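Local atomic coordinates of elongin-C (Saccharomyces cerevisiae, PDB entry 5ZB2), a protein that links substrate receptors to a cullin in a CRL3 E3 ubiquitin ligase complex that polyubiquitylates RNA polymerase II and takes part in global genomic repair. Residues L58-A61 with V62-L65. Numbering follows the deposited sequence.
Sequences LEKA and VEYL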
loop_
_atom_site.group_PDB
_atom_site.type_symbol
_atom_site.label_atom_id
_atom_site.label_comp_id
_atom_site.label_asym_id
_atom_site.label_seq_id
_atom_site.Cartn_x
_atom_site.Cartn_y
_atom_site.Cartn_z
ATOM N N LEU B 58 29.390 -24.707 -12.499
ATOM C CA LEU B 58 30.790 -24.716 -12.084
ATOM C C LEU B 58 31.690 -24.137 -13.165
ATOM O O LEU B 58 32.624 -23.381 -12.867
ATOM C CB LEU B 58 31.229 -26.135 -11.731
ATOM C CG LEU B 58 30.823 -26.625 -10.341
ATOM C CD1 LEU B 58 29.334 -26.919 -10.276
ATOM C CD2 LEU B 58 31.629 -27.852 -9.950
ATOM N N GLU B 59 31.430 -24.480 -14.428
ATOM C CA GLU B 59 32.212 -23.912 -15.519
ATOM C C GLU B 59 32.184 -22.390 -15.486
ATOM O O GLU B 59 33.175 -21.743 -15.844
ATOM C CB GLU B 59 31.692 -24.428 -16.863
ATOM C CG GLU B 59 32.407 -23.840 -18.072
ATOM C CD GLU B 59 32.196 -24.657 -19.333
ATOM O OE1 GLU B 59 33.084 -25.469 -19.672
ATOM O OE2 GLU B 59 31.141 -24.494 -19.982
ATOM N N LYS B 60 31.070 -21.800 -15.043
ATOM C CA LYS B 60 30.991 -20.348 -14.954
ATOM C C LYS B 60 31.665 -19.832 -13.689
ATOM O O LYS B 60 32.266 -18.751 -13.701
ATOM C CB LYS B 60 29.531 -19.892 -15.004
ATOM C CG LYS B 60 29.334 -18.494 -15.577
ATOM C CD LYS B 60 29.697 -18.440 -17.056
ATOM C CE LYS B 60 29.499 -17.055 -17.640
ATOM N NZ LYS B 60 29.843 -17.021 -19.090
ATOM N N ALA B 61 31.577 -20.587 -12.593
ATOM C CA ALA B 61 32.282 -20.207 -11.373
ATOM C C ALA B 61 33.785 -20.149 -11.614
ATOM O O ALA B 61 34.446 -19.162 -11.269
ATOM C CB ALA B 61 31.952 -21.190 -10.251
ATOM N N VAL B 62 34.343 -21.203 -12.215
ATOM C CA VAL B 62 35.763 -21.196 -12.560
ATOM C C VAL B 62 36.069 -20.033 -13.492
ATOM O O VAL B 62 37.103 -19.366 -13.360
ATOM C CB VAL B 62 36.169 -22.544 -13.186
ATOM C CG1 VAL B 62 37.650 -22.545 -13.547
ATOM C CG2 VAL B 62 35.858 -23.693 -12.236
ATOM N N GLU B 63 35.175 -19.770 -14.447
ATOM C CA GLU B 63 35.378 -18.648 -15.358
ATOM C C GLU B 63 35.479 -17.333 -14.592
ATOM O O GLU B 63 36.266 -16.452 -14.959
ATOM C CB GLU B 63 34.246 -18.594 -16.384
ATOM C CG GLU B 63 34.409 -17.501 -17.438
ATOM C CD GLU B 63 33.309 -17.525 -18.487
ATOM O OE1 GLU B 63 32.663 -18.583 -18.653
ATOM O OE2 GLU B 63 33.089 -16.483 -19.142
ATOM N N TYR B 64 34.698 -17.182 -13.518
ATOM C CA TYR B 64 34.788 -15.967 -12.716
ATOM C C TYR B 64 36.080 -15.929 -11.909
ATOM O O TYR B 64 36.724 -14.878 -11.811
ATOM C CB TYR B 64 33.583 -15.840 -11.782
ATOM C CG TYR B 64 33.740 -14.699 -10.802
ATOM C CD1 TYR B 64 33.418 -13.399 -11.166
ATOM C CD2 TYR B 64 34.240 -14.917 -9.526
ATOM C CE1 TYR B 64 33.579 -12.348 -10.281
ATOM C CE2 TYR B 64 34.404 -13.873 -8.635
ATOM C CZ TYR B 64 34.071 -12.590 -9.017
ATOM O OH TYR B 64 34.232 -11.546 -8.135
ATOM N N LEU B 65 36.468 -17.058 -11.310
ATOM C CA LEU B 65 37.683 -17.087 -10.502
ATOM C C LEU B 65 38.886 -16.632 -11.315
ATOM O O LEU B 65 39.626 -15.730 -10.902
ATOM C CB LEU B 65 37.909 -18.493 -9.944
ATOM C CG LEU B 65 36.895 -18.981 -8.909
ATOM C CD1 LEU B 65 37.162 -20.433 -8.552
ATOM C CD2 LEU B 65 36.927 -18.115 -7.656
#
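The Glu63 carboxylate meets Lys60 on one face: CD and CE of the lysine pass over that side, with Lys60 CD 3.4 Å from Glu63 OE1. Lys60 NZ also lies off the carboxylate plane, ahead of both oxygens, 3.3 Å each from Glu63 OE1 and OE2. It makes a forked salt bridge whose two hydrogen bonds are weak. The two side chains run side by side; a bend at chi2 (67°) turns the lysine chain along the extended glutamate. With Lys60 cut back to an alanine, the Glu63 carboxylate would probably lose its positive mate and be freer to swing. The phenol ring of Tyr64 leads away from this turn, meets Phe84 edge-to-face, and its OH hydrogen-bonds Asn68 ND2 and Ser6 O of the RAD7 chain. Lys60, Glu63 and Tyr64 all belong to helix 55-71 of the Skp1-family BTB/POZ fold, which carries the ion pair and, next to it, the tyrosine that reaches RAD7. Beneath the side chains run the i to i+4 backbone hydrogen bonds of the helix. Val62 N hydrogen-bonds Leu58 O at 2.9 Å, and Glu63 N hydrogen-bonds Glu59 O at 3.1 Å. Val62 CG2, placed beside its own backbone N, packs 3.3 Å from Leu58 O, and the valine also touches Ile32 of strand 29-33. Leu65 CG similarly rests 3.4 Å from Ala61 O, the carbonyl oxygen that accepts the hydrogen bond from Leu65 N.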